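Local coordinates for protein-tyrosine-phosphatase (Shewanella sp., PDB 2Z72), which hydrolyses phosphotyrosine as a cold-active phosphatase, probably by the two-metal mechanism of calcineurin-like phosphoesterases, with zinc ions bound in this crystal, at residues L50-M63 against E124-D138. Sequence-based numbering, arbitrary orientation.
Sequences LPETKLSSEIKQIM and EVLWFMYQLDQQARD
Ile59 meets the helix with every branch of its side chain. CB lies 3.6 Å from Asp133 OD2, an oxygen whose stronger partners are Trp190 and Lys194. CG2 packs on the helix backbone, 3.6 Å from Gln134 CA. CG1, between the backbone N and the carbonyl carbon (chi1 64°), lies 4.1 Å from Asp133 OD2, and the extended next torsion carries CD1 over the Tyr130 ring. There CD1 stands 3.5 Å from the centroid of the Tyr130 ring and 2° off its normal, a CH-pi contact centred on the face; it also comes 3.3 Å from Tyr130 O. Trp127 CZ3 covers the opposite face, sandwiching the phenol. At its edge the backbone N of Ser56 donates to Tyr130 OH at 2.9 Å and 172°, and OH also bonds to Glu186. Thr53 CG2 approaches the same ring obliquely, while Pro51 CG packs against Trp127.

Toward the C-terminal end of the helix, side-chain polar contacts take over. Extended Arg137 points NH1 and NH2 at the single atom Gln61 OE1, both at 2.9 Å and in the guanidinium plane. Glu58 has two conformers, so its contacts are less certain: in the modelled one, Gln134 NE2 donates to OE2 from above the carboxylate plane, CB covers one guanidinium face, and OE2, 3.2 Å from Arg137 NE but well out of the guanidinium plane, adds only charge attraction. These contacts lay a mostly loop segment, with short strand 53-54 and type I turn Glu58–Gln61, along helix 122-138, which joins parallel strands 108-111 and 142-145: a beta-alpha-beta crossover helix of a calcineurin-like phosphoesterase fold.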
# COMPACT_ATOMS: atom_id res chain seq x y z
N LEU A 50 -6.82 -6.32 19.67
CA LEU A 50 -6.30 -6.71 18.37
C LEU A 50 -7.43 -6.91 17.37
O LEU A 50 -8.55 -7.28 17.72
CB LEU A 50 -5.51 -8.00 18.49
CG LEU A 50 -4.25 -7.92 19.35
CD1 LEU A 50 -3.62 -9.31 19.48
CD2 LEU A 50 -3.27 -6.91 18.77
N PRO A 51 -7.12 -6.65 16.09
CA PRO A 51 -8.24 -6.65 15.11
C PRO A 51 -8.85 -8.02 14.84
O PRO A 51 -8.16 -9.02 14.75
CB PRO A 51 -7.58 -6.10 13.84
CG PRO A 51 -6.15 -6.41 14.00
CD PRO A 51 -5.87 -6.27 15.49
N GLU A 52 -10.14 -8.01 14.58
CA GLU A 52 -10.97 -9.10 14.21
C GLU A 52 -11.49 -8.78 12.81
O GLU A 52 -11.78 -7.61 12.49
CB GLU A 52 -12.11 -9.33 15.19
CG GLU A 52 -11.58 -9.48 16.62
CD GLU A 52 -12.75 -9.68 17.58
OE1 GLU A 52 -12.72 -10.76 18.24
OE2 GLU A 52 -13.65 -8.82 17.67
N THR A 53 -11.47 -9.76 11.97
CA THR A 53 -11.76 -9.65 10.56
C THR A 53 -12.51 -10.89 10.08
O THR A 53 -12.22 -12.01 10.55
CB THR A 53 -10.51 -9.56 9.68
OG1 THR A 53 -9.65 -8.59 10.29
CG2 THR A 53 -10.74 -9.00 8.28
N LYS A 54 -13.42 -10.63 9.18
CA LYS A 54 -14.01 -11.74 8.46
C LYS A 54 -13.13 -11.98 7.24
O LYS A 54 -12.87 -11.05 6.48
CB LYS A 54 -15.46 -11.51 8.04
CG LYS A 54 -16.00 -12.60 7.13
CD LYS A 54 -17.27 -13.23 7.66
CE LYS A 54 -17.93 -14.13 6.62
NZ LYS A 54 -19.24 -13.68 6.11
N LEU A 55 -12.69 -13.22 7.09
CA LEU A 55 -11.94 -13.56 5.90
C LEU A 55 -12.81 -13.47 4.64
O LEU A 55 -13.99 -13.79 4.66
CB LEU A 55 -11.34 -14.97 6.01
CG LEU A 55 -10.37 -15.13 7.18
CD1 LEU A 55 -9.75 -16.53 7.08
CD2 LEU A 55 -9.27 -14.09 7.21
N SER A 56 -12.19 -12.97 3.60
CA SER A 56 -12.87 -12.65 2.35
C SER A 56 -12.74 -13.77 1.36
O SER A 56 -11.64 -14.29 1.20
CB SER A 56 -12.11 -11.43 1.80
OG SER A 56 -12.87 -10.71 0.87
N SER A 57 -13.78 -14.09 0.63
CA SER A 57 -13.75 -15.01 -0.49
C SER A 57 -13.51 -14.31 -1.81
O SER A 57 -13.54 -14.97 -2.84
CB SER A 57 -15.09 -15.80 -0.50
OG SER A 57 -16.19 -14.92 -0.78
N GLU A 58 -13.31 -13.01 -1.99
CA GLU A 58 -13.19 -12.20 -3.17
C GLU A 58 -11.91 -11.33 -3.24
O GLU A 58 -11.43 -11.23 -4.37
CB GLU A 58 -14.35 -11.19 -3.33
CG GLU A 58 -15.73 -11.59 -2.91
CD GLU A 58 -16.84 -10.59 -2.83
OE1 GLU A 58 -18.06 -10.89 -2.71
OE2 GLU A 58 -16.63 -9.37 -2.86
N ILE A 59 -11.34 -10.68 -2.21
CA ILE A 59 -10.37 -9.61 -2.38
C ILE A 59 -8.97 -10.10 -2.67
O ILE A 59 -8.10 -9.29 -2.92
CB ILE A 59 -10.35 -8.64 -1.17
CG1 ILE A 59 -9.90 -9.37 0.09
CG2 ILE A 59 -11.68 -8.01 -0.99
CD1 ILE A 59 -9.72 -8.47 1.30
N LYS A 60 -8.76 -11.43 -2.65
CA LYS A 60 -7.49 -11.98 -3.10
C LYS A 60 -7.50 -12.25 -4.61
O LYS A 60 -6.48 -12.71 -5.15
CB LYS A 60 -7.07 -13.21 -2.33
CG LYS A 60 -7.03 -12.97 -0.81
CD LYS A 60 -6.43 -14.06 0.06
CE LYS A 60 -7.32 -15.24 0.09
NZ LYS A 60 -6.85 -16.33 1.05
N GLN A 61 -8.57 -11.93 -5.32
CA GLN A 61 -8.58 -12.00 -6.79
C GLN A 61 -7.68 -10.90 -7.35
O GLN A 61 -7.73 -9.76 -6.91
CB GLN A 61 -10.00 -11.83 -7.26
CG GLN A 61 -10.95 -12.93 -6.89
CD GLN A 61 -12.43 -12.63 -7.15
OE1 GLN A 61 -12.78 -11.50 -7.52
NE2 GLN A 61 -13.25 -13.60 -6.84
N ILE A 62 -6.93 -11.25 -8.38
CA ILE A 62 -6.08 -10.27 -9.07
C ILE A 62 -6.96 -9.39 -9.91
O ILE A 62 -7.74 -9.88 -10.73
CB ILE A 62 -5.01 -10.96 -9.92
CG1 ILE A 62 -4.07 -11.85 -9.09
CG2 ILE A 62 -4.19 -9.95 -10.73
CD1 ILE A 62 -3.25 -12.83 -9.87
N MET A 63 -6.83 -8.08 -9.73
CA MET A 63 -7.66 -7.08 -10.41
C MET A 63 -6.88 -6.41 -11.51
O MET A 63 -5.64 -6.37 -11.51
CB MET A 63 -8.12 -6.06 -9.38
CG MET A 63 -8.82 -6.72 -8.22
SD MET A 63 -10.24 -7.73 -8.56
CE MET A 63 -11.42 -6.57 -9.16
N GLU A 124 -2.31 -3.85 12.53
CA GLU A 124 -3.50 -3.02 12.59
C GLU A 124 -3.75 -2.41 11.21
O GLU A 124 -4.88 -2.41 10.74
CB GLU A 124 -3.39 -1.95 13.65
CG GLU A 124 -3.36 -2.49 15.09
CD GLU A 124 -2.13 -3.18 15.56
OE1 GLU A 124 -1.05 -3.13 14.94
OE2 GLU A 124 -2.26 -3.86 16.64
N VAL A 125 -2.73 -1.85 10.59
CA VAL A 125 -2.89 -1.30 9.26
C VAL A 125 -3.27 -2.35 8.27
O VAL A 125 -4.20 -2.16 7.44
CB VAL A 125 -1.63 -0.53 8.79
CG1 VAL A 125 -1.90 0.02 7.39
CG2 VAL A 125 -1.30 0.61 9.74
N LEU A 126 -2.58 -3.50 8.28
CA LEU A 126 -2.87 -4.53 7.29
C LEU A 126 -4.29 -5.01 7.37
O LEU A 126 -5.01 -5.10 6.36
CB LEU A 126 -1.86 -5.68 7.47
CG LEU A 126 -0.42 -5.41 7.04
CD1 LEU A 126 0.49 -6.49 7.57
CD2 LEU A 126 -0.26 -5.34 5.52
N TRP A 127 -4.75 -5.36 8.58
CA TRP A 127 -6.10 -5.90 8.69
C TRP A 127 -7.15 -4.83 8.42
O TRP A 127 -8.24 -5.17 7.94
CB TRP A 127 -6.32 -6.60 10.04
CG TRP A 127 -5.59 -7.89 10.14
CD1 TRP A 127 -4.54 -8.22 10.92
CD2 TRP A 127 -5.91 -9.07 9.36
NE1 TRP A 127 -4.18 -9.51 10.69
CE2 TRP A 127 -4.99 -10.07 9.75
CE3 TRP A 127 -6.87 -9.39 8.39
CZ2 TRP A 127 -5.00 -11.34 9.19
CZ3 TRP A 127 -6.88 -10.65 7.84
CH2 TRP A 127 -5.96 -11.62 8.24
N PHE A 128 -6.89 -3.58 8.77
CA PHE A 128 -7.78 -2.51 8.44
C PHE A 128 -7.89 -2.40 6.92
O PHE A 128 -9.01 -2.27 6.40
CB PHE A 128 -7.28 -1.19 9.05
CG PHE A 128 -8.04 0.02 8.55
CD1 PHE A 128 -9.33 0.29 8.96
CD2 PHE A 128 -7.44 0.87 7.66
CE1 PHE A 128 -10.02 1.39 8.48
CE2 PHE A 128 -8.13 1.97 7.17
CZ PHE A 128 -9.42 2.25 7.60
N MET A 129 -6.78 -2.42 6.22
CA MET A 129 -6.81 -2.28 4.75
C MET A 129 -7.46 -3.48 4.09
O MET A 129 -8.11 -3.30 3.05
CB MET A 129 -5.41 -2.00 4.22
CG MET A 129 -4.84 -0.64 4.57
SD MET A 129 -5.88 0.75 4.13
CE MET A 129 -5.93 0.54 2.36
N TYR A 130 -7.31 -4.67 4.66
CA TYR A 130 -7.98 -5.87 4.15
C TYR A 130 -9.49 -5.68 4.25
O TYR A 130 -10.26 -5.89 3.32
CB TYR A 130 -7.45 -7.03 4.94
CG TYR A 130 -7.95 -8.42 4.62
CD1 TYR A 130 -9.21 -8.83 5.03
CD2 TYR A 130 -7.19 -9.34 3.94
CE1 TYR A 130 -9.70 -10.10 4.76
CE2 TYR A 130 -7.63 -10.63 3.69
CZ TYR A 130 -8.89 -10.99 4.11
OH TYR A 130 -9.40 -12.27 3.91
N GLN A 131 -9.97 -5.28 5.44
CA GLN A 131 -11.39 -5.04 5.62
C GLN A 131 -11.86 -3.93 4.68
O GLN A 131 -12.93 -4.05 4.06
CB GLN A 131 -11.67 -4.68 7.09
CG GLN A 131 -13.09 -4.32 7.37
CD GLN A 131 -13.27 -4.23 8.87
OE1 GLN A 131 -13.22 -3.12 9.42
NE2 GLN A 131 -13.46 -5.34 9.54
N LEU A 132 -11.09 -2.85 4.54
CA LEU A 132 -11.52 -1.74 3.68
C LEU A 132 -11.63 -2.21 2.25
O LEU A 132 -12.53 -1.76 1.50
CB LEU A 132 -10.49 -0.62 3.88
CG LEU A 132 -11.06 0.72 3.49
CD1 LEU A 132 -12.02 1.24 4.59
CD2 LEU A 132 -9.96 1.73 3.27
N ASP A 133 -10.71 -3.06 1.80
CA ASP A 133 -10.74 -3.63 0.45
C ASP A 133 -12.08 -4.29 0.22
O ASP A 133 -12.78 -4.04 -0.79
CB ASP A 133 -9.52 -4.55 0.35
CG ASP A 133 -9.11 -5.13 -0.99
OD1 ASP A 133 -9.83 -4.92 -2.01
OD2 ASP A 133 -8.08 -5.83 -1.00
N GLN A 134 -12.52 -5.17 1.12
CA GLN A 134 -13.78 -5.84 1.00
C GLN A 134 -14.95 -4.86 1.06
O GLN A 134 -15.88 -4.96 0.24
CB GLN A 134 -13.93 -6.94 2.06
CG GLN A 134 -15.26 -7.67 1.91
CD GLN A 134 -15.37 -8.48 0.61
OE1 GLN A 134 -14.75 -9.51 0.45
NE2 GLN A 134 -16.14 -8.07 -0.36
N GLN A 135 -14.92 -3.92 2.00
CA GLN A 135 -16.01 -2.99 2.12
C GLN A 135 -16.17 -2.10 0.87
O GLN A 135 -17.30 -1.81 0.47
CB GLN A 135 -15.82 -2.11 3.36
CG GLN A 135 -15.95 -2.89 4.67
CD GLN A 135 -15.65 -2.02 5.87
OE1 GLN A 135 -15.02 -0.97 5.74
NE2 GLN A 135 -16.12 -2.44 7.04
N ALA A 136 -15.04 -1.67 0.32
CA ALA A 136 -15.07 -0.83 -0.88
C ALA A 136 -15.73 -1.63 -2.02
O ALA A 136 -16.62 -1.13 -2.69
CB ALA A 136 -13.71 -0.35 -1.25
N ARG A 137 -15.32 -2.88 -2.19
CA ARG A 137 -15.92 -3.71 -3.22
C ARG A 137 -17.40 -3.85 -3.02
O ARG A 137 -18.17 -3.75 -3.97
CB ARG A 137 -15.19 -5.08 -3.26
CG ARG A 137 -15.64 -5.97 -4.38
CD ARG A 137 -14.76 -7.17 -4.58
NE ARG A 137 -15.33 -8.14 -5.50
CZ ARG A 137 -14.63 -9.09 -6.09
NH1 ARG A 137 -13.32 -9.20 -5.92
NH2 ARG A 137 -15.20 -9.97 -6.91
N ASP A 138 -17.84 -4.09 -1.79
CA ASP A 138 -19.27 -4.23 -1.51
C ASP A 138 -20.03 -2.98 -1.85
O ASP A 138 -21.23 -3.07 -2.17
CB ASP A 138 -19.50 -4.56 -0.04
CG ASP A 138 -19.06 -6.01 0.27
OD1 ASP A 138 -18.90 -6.26 1.51
OD2 ASP A 138 -18.85 -6.86 -0.59
O HOH W 1 -11.99 -5.14 11.65
O HOH W 2 -10.03 -6.08 9.98
O HOH W 3 -14.16 -7.80 8.50
O HOH W 4 -16.14 -12.15 0.90
O HOH W 5 -18.59 -7.36 -2.96
O HOH W 6 -9.07 -6.74 -3.96